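Local coordinates for mitochondrial dynamics protein MID49 (Mus musculus, PDB 4WOY), which recruits the fission mediator dynamin-related protein 1 (DNM1L) to the mitochondrial surface, regulates its GTPase activity and is required for mitochondrial fission, at residues A73-E78 / G122-R127; T90-P95 / S202-Q207; L179-G184 / D189-A194; P211-R216 / C294-S299. The protein carries 1 engineered substitution. One frame throughout, in Å; residues are numbered along the deposited sequence.

Interaction 1 (A73-E78 / G122-R127); sequences APLELE and GYLSSR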
# COMPACT_ATOMS: atom_id res chain seq x y z
N ALA A 73 3.35 -8.90 -8.33
CA ALA A 73 4.09 -9.73 -9.28
C ALA A 73 5.48 -10.05 -8.69
O ALA A 73 6.40 -9.24 -8.78
CB ALA A 73 4.22 -9.03 -10.65
N PRO A 74 5.60 -11.21 -8.03
CA PRO A 74 6.86 -11.54 -7.33
C PRO A 74 7.98 -11.98 -8.26
O PRO A 74 7.80 -12.85 -9.09
CB PRO A 74 6.46 -12.67 -6.38
CG PRO A 74 5.23 -13.28 -7.00
CD PRO A 74 4.52 -12.16 -7.71
N LEU A 75 9.14 -11.34 -8.12
CA LEU A 75 10.33 -11.77 -8.82
C LEU A 75 10.84 -13.02 -8.13
O LEU A 75 10.81 -13.09 -6.89
CB LEU A 75 11.40 -10.69 -8.80
CG LEU A 75 11.27 -9.51 -9.76
CD1 LEU A 75 10.24 -8.49 -9.25
CD2 LEU A 75 12.65 -8.90 -9.99
N GLU A 76 11.25 -14.03 -8.89
CA GLU A 76 11.89 -15.18 -8.26
C GLU A 76 13.39 -15.03 -8.41
O GLU A 76 13.93 -15.30 -9.48
CB GLU A 76 11.40 -16.50 -8.86
CG GLU A 76 9.92 -16.74 -8.56
CD GLU A 76 9.34 -17.93 -9.26
OE1 GLU A 76 9.99 -18.52 -10.16
OE2 GLU A 76 8.20 -18.28 -8.89
N LEU A 77 14.06 -14.59 -7.35
CA LEU A 77 15.50 -14.39 -7.39
C LEU A 77 16.26 -15.69 -7.05
O LEU A 77 15.84 -16.46 -6.19
CB LEU A 77 15.90 -13.26 -6.44
CG LEU A 77 15.34 -11.86 -6.73
CD1 LEU A 77 15.83 -10.83 -5.71
CD2 LEU A 77 15.69 -11.44 -8.14
N GLU A 78 17.36 -15.96 -7.75
CA GLU A 78 18.22 -17.10 -7.40
C GLU A 78 18.74 -16.96 -5.96
O GLU A 78 19.26 -15.93 -5.59
CB GLU A 78 19.41 -17.25 -8.36
CG GLU A 78 19.03 -17.47 -9.83
CD GLU A 78 18.71 -16.17 -10.58
OE1 GLU A 78 18.58 -15.11 -9.94
OE2 GLU A 78 18.60 -16.22 -11.82
N GLY A 122 26.10 -2.69 -10.22
CA GLY A 122 25.98 -3.97 -9.53
C GLY A 122 24.68 -4.18 -8.75
O GLY A 122 24.62 -5.01 -7.85
N TYR A 123 23.65 -3.41 -9.09
CA TYR A 123 22.38 -3.51 -8.43
C TYR A 123 21.24 -3.73 -9.39
O TYR A 123 21.23 -3.16 -10.49
CB TYR A 123 22.11 -2.25 -7.63
CG TYR A 123 23.10 -2.05 -6.51
CD1 TYR A 123 22.88 -2.60 -5.24
CD2 TYR A 123 24.28 -1.33 -6.72
CE1 TYR A 123 23.80 -2.43 -4.21
CE2 TYR A 123 25.21 -1.15 -5.69
CZ TYR A 123 24.97 -1.72 -4.45
OH TYR A 123 25.87 -1.54 -3.43
N LEU A 124 20.28 -4.52 -8.96
CA LEU A 124 19.06 -4.72 -9.70
C LEU A 124 18.19 -3.47 -9.61
O LEU A 124 17.73 -3.10 -8.53
CB LEU A 124 18.30 -5.92 -9.15
CG LEU A 124 17.02 -6.35 -9.85
CD1 LEU A 124 17.34 -6.78 -11.24
CD2 LEU A 124 16.41 -7.48 -9.05
N SER A 125 17.97 -2.83 -10.76
CA SER A 125 17.34 -1.51 -10.78
C SER A 125 15.82 -1.58 -10.85
O SER A 125 15.28 -2.03 -11.84
CB SER A 125 17.85 -0.70 -11.97
OG SER A 125 17.16 0.55 -12.04
N SER A 126 15.14 -1.10 -9.82
CA SER A 126 13.69 -1.04 -9.88
C SER A 126 13.25 -0.14 -11.05
O SER A 126 12.30 -0.47 -11.75
CB SER A 126 13.12 -0.56 -8.54
OG SER A 126 13.46 0.77 -8.28
N ARG A 127 13.98 0.96 -11.29
CA ARG A 127 13.63 1.91 -12.34
C ARG A 127 13.62 1.27 -13.72
O ARG A 127 12.72 1.54 -14.50
CB ARG A 127 14.60 3.09 -12.37
CG ARG A 127 14.51 3.93 -13.66
CD ARG A 127 15.49 5.10 -13.66
NE ARG A 127 16.88 4.65 -13.53
CZ ARG A 127 17.63 4.22 -14.54
NH1 ARG A 127 17.14 4.19 -15.78
NH2 ARG A 127 18.89 3.84 -14.32

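Interaction 2 (T90-P95 / S202-Q207); sequences TVAAEP and SNLWLQ. Engineered in segment 90-95: Ala93 (natural residue Arg).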
# COMPACT_ATOMS: atom_id res chain seq x y z
N THR A 90 23.19 3.03 2.05
CA THR A 90 23.71 3.39 0.74
C THR A 90 24.03 4.90 0.69
O THR A 90 23.80 5.59 1.67
CB THR A 90 22.72 3.03 -0.37
OG1 THR A 90 21.51 3.79 -0.21
CG2 THR A 90 22.37 1.58 -0.30
N VAL A 91 24.57 5.38 -0.43
CA VAL A 91 24.90 6.79 -0.57
C VAL A 91 23.66 7.71 -0.63
O VAL A 91 23.70 8.85 -0.17
CB VAL A 91 25.80 7.01 -1.80
CG1 VAL A 91 27.20 6.46 -1.53
CG2 VAL A 91 25.18 6.39 -3.04
N ALA A 92 22.55 7.22 -1.18
CA ALA A 92 21.23 7.78 -0.87
C ALA A 92 21.06 7.26 0.52
O ALA A 92 21.24 6.07 0.73
CB ALA A 92 20.14 7.29 -1.80
N ALA A 93 20.75 8.08 1.49
CA ALA A 93 20.73 7.58 2.86
C ALA A 93 19.30 7.54 3.26
O ALA A 93 18.86 8.28 4.12
CB ALA A 93 21.56 8.46 3.78
N GLU A 94 18.55 6.72 2.54
CA GLU A 94 17.11 6.77 2.54
C GLU A 94 16.55 5.56 3.26
O GLU A 94 16.54 4.46 2.71
CB GLU A 94 16.59 6.83 1.09
CG GLU A 94 15.09 6.89 0.97
CD GLU A 94 14.46 7.91 1.91
OE1 GLU A 94 14.57 9.13 1.65
OE2 GLU A 94 13.88 7.49 2.94
N PRO A 95 16.06 5.77 4.49
CA PRO A 95 15.49 4.65 5.25
C PRO A 95 14.23 4.04 4.60
O PRO A 95 13.94 2.88 4.83
CB PRO A 95 15.18 5.28 6.62
CG PRO A 95 15.08 6.76 6.34
CD PRO A 95 16.04 7.04 5.25
N SER A 202 16.10 5.86 -7.95
CA SER A 202 15.10 5.05 -8.62
C SER A 202 15.66 3.68 -8.92
O SER A 202 14.92 2.75 -9.23
CB SER A 202 14.60 5.72 -9.91
OG SER A 202 13.45 6.52 -9.68
N ASN A 203 16.97 3.54 -8.78
CA ASN A 203 17.53 2.20 -8.76
C ASN A 203 17.10 1.46 -7.48
O ASN A 203 16.90 0.25 -7.49
CB ASN A 203 19.05 2.26 -8.89
CG ASN A 203 19.50 2.84 -10.22
OD1 ASN A 203 18.88 2.60 -11.26
ND2 ASN A 203 20.57 3.65 -10.19
N LEU A 204 16.88 2.19 -6.39
CA LEU A 204 16.45 1.57 -5.14
C LEU A 204 14.99 1.11 -5.16
O LEU A 204 14.15 1.67 -5.88
CB LEU A 204 16.67 2.52 -3.97
CG LEU A 204 18.14 2.93 -3.78
CD1 LEU A 204 18.28 3.86 -2.61
CD2 LEU A 204 19.04 1.73 -3.60
N TRP A 205 14.71 0.07 -4.37
CA TRP A 205 13.37 -0.48 -4.16
C TRP A 205 12.70 0.21 -2.97
O TRP A 205 13.39 0.73 -2.10
CB TRP A 205 13.46 -1.99 -3.92
CG TRP A 205 13.95 -2.68 -5.13
CD1 TRP A 205 15.17 -2.54 -5.72
CD2 TRP A 205 13.21 -3.58 -5.94
NE1 TRP A 205 15.23 -3.30 -6.86
CE2 TRP A 205 14.05 -3.96 -7.02
CE3 TRP A 205 11.91 -4.12 -5.87
CZ2 TRP A 205 13.63 -4.84 -8.00
CZ3 TRP A 205 11.51 -4.98 -6.84
CH2 TRP A 205 12.37 -5.34 -7.90
N LEU A 206 11.37 0.22 -2.94
CA LEU A 206 10.67 0.84 -1.84
C LEU A 206 10.24 -0.24 -0.82
O LEU A 206 9.70 -1.30 -1.17
CB LEU A 206 9.47 1.61 -2.38
CG LEU A 206 8.67 2.45 -1.41
CD1 LEU A 206 9.48 3.71 -1.11
CD2 LEU A 206 7.36 2.80 -2.02
N GLN A 207 10.48 0.02 0.46
CA GLN A 207 10.06 -0.93 1.47
C GLN A 207 8.55 -0.90 1.60
O GLN A 207 7.94 0.16 1.71
CB GLN A 207 10.68 -0.63 2.82
CG GLN A 207 10.23 -1.59 3.90
CD GLN A 207 10.78 -1.22 5.27
OE1 GLN A 207 10.58 -0.11 5.76
NE2 GLN A 207 11.50 -2.16 5.88

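Interaction 3 (L179-G184 / D189-A194); sequences LMVVPG and DRLLLA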
# COMPACT_ATOMS: atom_id res chain seq x y z
N LEU A 179 2.42 -4.23 -8.77
CA LEU A 179 3.61 -4.14 -7.94
C LEU A 179 4.57 -5.29 -8.15
O LEU A 179 4.28 -6.42 -7.75
CB LEU A 179 3.22 -4.08 -6.47
CG LEU A 179 2.28 -2.95 -6.07
CD1 LEU A 179 1.67 -3.27 -4.71
CD2 LEU A 179 3.02 -1.60 -6.04
N MET A 180 5.72 -5.00 -8.76
CA MET A 180 6.79 -6.01 -8.84
C MET A 180 7.51 -6.06 -7.49
O MET A 180 7.96 -5.03 -6.99
CB MET A 180 7.78 -5.72 -9.97
CG MET A 180 7.24 -6.03 -11.38
SD MET A 180 8.30 -5.48 -12.73
CE MET A 180 8.38 -3.71 -12.45
N VAL A 181 7.58 -7.23 -6.88
CA VAL A 181 8.03 -7.30 -5.50
C VAL A 181 9.11 -8.36 -5.29
O VAL A 181 9.17 -9.35 -6.03
CB VAL A 181 6.84 -7.54 -4.55
CG1 VAL A 181 5.78 -6.44 -4.73
CG2 VAL A 181 6.21 -8.90 -4.78
N VAL A 182 9.99 -8.10 -4.31
CA VAL A 182 10.95 -9.11 -3.83
C VAL A 182 10.73 -9.27 -2.30
O VAL A 182 10.24 -8.32 -1.64
CB VAL A 182 12.43 -8.73 -4.16
CG1 VAL A 182 12.61 -8.42 -5.64
CG2 VAL A 182 12.87 -7.56 -3.37
N PRO A 183 11.10 -10.45 -1.72
CA PRO A 183 10.76 -10.81 -0.32
C PRO A 183 11.29 -9.95 0.85
O PRO A 183 10.70 -10.05 1.92
CB PRO A 183 11.32 -12.23 -0.18
CG PRO A 183 11.25 -12.79 -1.56
CD PRO A 183 11.60 -11.62 -2.46
N GLY A 184 12.34 -9.16 0.70
CA GLY A 184 12.74 -8.24 1.77
C GLY A 184 12.99 -8.64 3.24
O GLY A 184 13.52 -7.83 4.01
N ASP A 189 6.66 -11.17 6.31
CA ASP A 189 6.21 -11.01 4.94
C ASP A 189 6.37 -9.60 4.38
O ASP A 189 5.70 -9.25 3.42
CB ASP A 189 4.75 -11.46 4.84
CG ASP A 189 4.60 -12.96 4.98
OD1 ASP A 189 5.36 -13.71 4.31
OD2 ASP A 189 3.77 -13.40 5.79
N ARG A 190 7.26 -8.80 4.95
CA ARG A 190 7.52 -7.46 4.39
C ARG A 190 8.10 -7.58 2.97
O ARG A 190 8.66 -8.62 2.61
CB ARG A 190 8.47 -6.67 5.29
CG ARG A 190 9.88 -7.21 5.32
CD ARG A 190 10.71 -6.46 6.32
NE ARG A 190 10.17 -6.58 7.65
CZ ARG A 190 10.39 -5.70 8.62
NH1 ARG A 190 11.15 -4.64 8.38
NH2 ARG A 190 9.85 -5.88 9.82
N LEU A 191 7.92 -6.56 2.14
CA LEU A 191 8.34 -6.64 0.75
C LEU A 191 9.17 -5.43 0.36
O LEU A 191 9.19 -4.42 1.07
CB LEU A 191 7.13 -6.75 -0.20
CG LEU A 191 6.26 -8.01 -0.01
CD1 LEU A 191 4.95 -7.94 -0.82
CD2 LEU A 191 7.03 -9.30 -0.33
N LEU A 192 9.86 -5.56 -0.77
CA LEU A 192 10.40 -4.41 -1.46
C LEU A 192 9.64 -4.27 -2.76
O LEU A 192 9.44 -5.28 -3.46
CB LEU A 192 11.89 -4.59 -1.74
CG LEU A 192 12.74 -4.99 -0.54
CD1 LEU A 192 14.18 -5.24 -0.97
CD2 LEU A 192 12.63 -3.94 0.52
N LEU A 193 9.21 -3.06 -3.08
CA LEU A 193 8.48 -2.83 -4.32
C LEU A 193 9.31 -2.06 -5.32
O LEU A 193 10.05 -1.16 -4.95
CB LEU A 193 7.20 -2.03 -4.06
CG LEU A 193 6.31 -2.23 -2.83
CD1 LEU A 193 5.51 -0.97 -2.61
CD2 LEU A 193 5.37 -3.37 -3.06
N ALA A 194 9.16 -2.41 -6.58
CA ALA A 194 9.66 -1.57 -7.64
C ALA A 194 8.67 -0.42 -7.82
O ALA A 194 7.77 -0.48 -8.65
CB ALA A 194 9.79 -2.38 -8.93
O HOH W 1 5.88 -2.19 -9.44

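Interaction 4 (P211-R216 / C294-S299); sequences PVETAR and CHFNPS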
# COMPACT_ATOMS: atom_id res chain seq x y z
N PRO A 211 2.10 -5.87 4.50
CA PRO A 211 1.77 -7.23 4.97
C PRO A 211 2.07 -7.47 6.45
O PRO A 211 1.34 -8.20 7.12
CB PRO A 211 2.65 -8.13 4.10
CG PRO A 211 2.93 -7.33 2.88
CD PRO A 211 3.08 -5.91 3.39
N VAL A 212 3.15 -6.88 6.95
CA VAL A 212 3.52 -7.02 8.36
C VAL A 212 2.52 -6.31 9.26
O VAL A 212 2.11 -6.84 10.30
CB VAL A 212 4.92 -6.46 8.63
CG1 VAL A 212 5.26 -6.58 10.10
CG2 VAL A 212 5.95 -7.17 7.78
N GLU A 213 2.15 -5.09 8.86
CA GLU A 213 1.22 -4.24 9.60
C GLU A 213 -0.17 -4.87 9.69
O GLU A 213 -0.78 -4.87 10.76
CB GLU A 213 1.12 -2.85 8.96
CG GLU A 213 2.42 -2.07 9.01
CD GLU A 213 2.44 -0.84 8.10
OE1 GLU A 213 1.68 -0.80 7.11
OE2 GLU A 213 3.25 0.07 8.36
N THR A 214 -0.68 -5.38 8.58
CA THR A 214 -2.03 -5.92 8.64
C THR A 214 -2.04 -7.26 9.39
O THR A 214 -3.03 -7.59 10.02
CB THR A 214 -2.68 -6.08 7.24
OG1 THR A 214 -2.14 -7.22 6.57
CG2 THR A 214 -2.45 -4.83 6.40
N ALA A 215 -0.95 -8.02 9.33
CA ALA A 215 -0.87 -9.25 10.13
C ALA A 215 -0.90 -8.93 11.62
O ALA A 215 -1.54 -9.65 12.40
CB ALA A 215 0.36 -10.05 9.78
N ARG A 216 -0.22 -7.85 12.00
CA ARG A 216 -0.16 -7.44 13.39
C ARG A 216 -1.54 -6.97 13.90
O ARG A 216 -1.99 -7.37 14.97
CB ARG A 216 0.88 -6.32 13.55
CG ARG A 216 1.09 -5.86 14.99
CD ARG A 216 1.39 -7.06 15.89
NE ARG A 216 1.69 -6.66 17.26
CZ ARG A 216 1.68 -7.50 18.30
NH1 ARG A 216 1.37 -8.78 18.13
NH2 ARG A 216 1.97 -7.06 19.52
N CYS A 294 7.44 5.12 11.41
CA CYS A 294 6.83 3.80 11.16
C CYS A 294 7.04 2.87 12.32
O CYS A 294 8.14 2.75 12.82
CB CYS A 294 7.39 3.11 9.93
SG CYS A 294 6.58 3.44 8.44
N HIS A 295 5.98 2.17 12.70
CA HIS A 295 6.05 1.24 13.82
C HIS A 295 7.13 0.17 13.62
O HIS A 295 7.88 -0.16 14.54
CB HIS A 295 4.69 0.58 14.04
CG HIS A 295 4.61 -0.19 15.32
ND1 HIS A 295 4.80 -1.55 15.39
CD2 HIS A 295 4.39 0.22 16.59
CE1 HIS A 295 4.67 -1.95 16.64
NE2 HIS A 295 4.43 -0.89 17.39
N PHE A 296 7.23 -0.35 12.40
CA PHE A 296 8.16 -1.43 12.09
C PHE A 296 9.39 -0.92 11.36
O PHE A 296 10.19 -1.71 10.88
CB PHE A 296 7.47 -2.50 11.24
CG PHE A 296 6.42 -3.28 11.97
CD1 PHE A 296 6.78 -4.30 12.85
CD2 PHE A 296 5.06 -3.03 11.75
CE1 PHE A 296 5.83 -5.03 13.51
CE2 PHE A 296 4.10 -3.77 12.41
CZ PHE A 296 4.49 -4.78 13.30
N ASN A 297 9.50 0.39 11.24
CA ASN A 297 10.71 1.03 10.73
C ASN A 297 10.77 2.49 11.19
O ASN A 297 10.53 3.41 10.40
CB ASN A 297 10.75 0.98 9.21
CG ASN A 297 12.07 1.46 8.65
OD1 ASN A 297 13.02 1.70 9.41
ND2 ASN A 297 12.15 1.62 7.34
N PRO A 298 11.13 2.69 12.47
CA PRO A 298 11.06 3.99 13.15
C PRO A 298 11.93 5.10 12.55
O PRO A 298 11.67 6.28 12.80
CB PRO A 298 11.52 3.65 14.57
CG PRO A 298 11.12 2.21 14.74
CD PRO A 298 11.40 1.59 13.41
N SER A 299 12.96 4.74 11.81
CA SER A 299 13.78 5.73 11.13
C SER A 299 12.99 6.41 10.02
O SER A 299 13.34 7.52 9.62
CB SER A 299 15.09 5.12 10.63
OG SER A 299 14.88 3.99 9.83
O HOH W 2 4.84 0.42 10.32

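Interaction 1 (A73-E78 / G122-R127)
Leu124 sends one methyl, CD2, into the notch between Leu75 and Leu77, and that branch makes both of its close approaches. Its CD2 lies 4.1 Å from Leu75 CD2, the two side chains meeting end to end. It lies equally far, 4.1 Å, from Leu77 CD2, although Leu77 comes in at a slant. Since Leu75 CD2 and Leu77 CD2 are themselves 4.4 Å apart, the three methyls form a nearly equilateral cluster. Leu124 can span the gap because its CG stands opposite the backbone N (chi1 -177°), which directs the branched end toward the other segment; the nearest CA atoms, those of Leu77 and Leu124, remain 10.6 Å apart. No hydrogen bond crosses between the segments. The example illustrates how leucines join separate elements of the nucleotidyltransferase-like fold: residues 73-78 run off the end of strand 69-74, while residues 122-127 pass from the short strand 123-124 into helix 126-139. Trp115 packs on both Leu75 and Leu77, Val182 of the central sheet touches the same two leucines, and Val100 lies against Leu124. The backbone Leu124 O accepts a hydrogen bond from Trp205 NE1. Just beyond, Ser125 takes the N-cap position of the helix, its OG capping the backbone N of Val128.

Interaction 2 (T90-P95 / S202-Q207)
This is a small van der Waals contact near the surface, in which the loop joining strands 82-86 and 97-102 folds over one leucine just before strand 205-208. Only about 136 Å² is buried between the segments, and Leu204 supplies the largest share. Its CD1 methyl does all the close touching, lying 4.0 Å from Ala92 CB and also 4.0 Å from Thr90 OG1. The leucine stands extended, with CD1 anti to CA (chi2 180°), which stretches the branch toward the loop. Thr90 runs alongside it in the opposite sense and presents its hydroxyl rather than its methyl. That hydroxyl sits in the tight place between backbone N and carbonyl carbon (chi1 64°) and hydrogen-bonds to Gly87 O. It also comes near Ala92 O, but the spacing is too short to be trusted and one proton cannot fully serve both acceptors. A weak bond from Glu94 N to Ala92 O, 3.3 Å long, spans the same bend. Ala93, an engineered residue, directs its methyl away from the contact. Cys97 and Ala99 of strand 97-102 also touch Leu204, that strand pairing antiparallel with strand 205-208 through Trp205 and Trp98. Leu204 O accepts from Ser126 OG at the start of helix 126-139, while the indole of Trp205 packs on Leu129 of that helix.

Interaction 3 (L179-G184 / D189-A194)
In a beta hairpin of the central sheet, strand 173-182 turns at residues 183-190 and returns as the short strand 191-193, and the pairing shows the regular antiparallel alternation. Val182 and Leu192 form a hydrogen-bonded pair: Leu192 N gives to Val182 O at 2.9 Å, and Val182 N returns a bond to Leu192 O at 3.0 Å. Val181 and Leu193 make up the adjoining non-hydrogen-bonded pair, beyond which Ala194 N donates to Met180 O. The short segment axes make an angle of 137°, well short of ideal antiparallel, consistent with a twisted hairpin. On one face, Val181 and Leu193 stand side by side with Val181 CG1 3.5 Å from Leu193 CD2; the same CD2 is touched by Leu179, whose CB and both methyls gather around it, and Leu191 CD1 approaches Val181 from further along. The other face belongs to Val182 and Leu192, with Val182 CG2 only 3.5 Å from Leu192 CB, and Trp205 of the next strand lies against both. At the turn, Gly184 adopts a positive phi of 53°, and the aliphatic part of Arg190 lies beside its carbonyl while Arg190 NH2 forms a salt bridge with Asp188 OD2. Where the strands part at the far end, a water completes the pairing, accepting from Met180 N at 2.9 Å and donating to Ala194 O at 2.7 Å.

Interaction 4 (P211-R216 / C294-S299)
The ring of Phe296 has Val212 CG1 over one face, while the neighbouring His295 turns the edge of its imidazole to the other. Val212 CG1 lies 3.6 Å from the ring centroid and only 5° off the normal, a CH-pi contact almost straight above the face; the valine reaches it with CG1 opposite its backbone N (chi1 178°). On the opposite face His295 ND1 sits 3.7 Å above the ring plane, over its centre, so the two rings are not stacked in parallel. Arg216 comes to the edge, where its CB is 3.9 Å from Phe296 CZ and its CG lies in the ring plane. The guanidinium, turned 75° from the ring, continues past to a salt bridge between Arg216 NE and Glu262 OE2. Glu213 slides by at an oblique angle, its CG 3.9 Å from Phe296 CD2. Its carboxylate reaches the turn through a water that donates to Glu213 OE2 and accepts from Phe296 N, the latter at 3.3 Å; Gln255 NE2 adds a weak bond to the same oxygen. Leu258 of helix 250-261 also packs on Phe296. Here a type I beta turn, Cys294 to Asn297, closed by Asn297 N to Cys294 O at 3.1 Å, presents an aromatic residue to helix 210-224, probably joining the nucleotidyltransferase-like part to the Mab-21-type helical part of this family.

In the fold
In this soluble part, predicted to be cytoplasmic, of an outer-membrane protein, the four contacts show chemistry following position. Interaction 3 is the buried backbone pairing of the sheet; interaction 1, also buried, is purely aliphatic and lies beside it, strands 69-74 and 173-182 being parallel neighbours. Interaction 2 rests on the same sheet through strand 205-208, which pairs with strand 191-193 by Leu206 O and Leu193 N, yet meets its loop at the surface through one methyl. Serines at the start of helix 126-139 tie interactions 1 and 2 together. Interaction 4, partly buried, combines an aromatic contact with water and charge at the join to the helical part. Gln207 OE1 and Asn297 ND2 connect it to interaction 2.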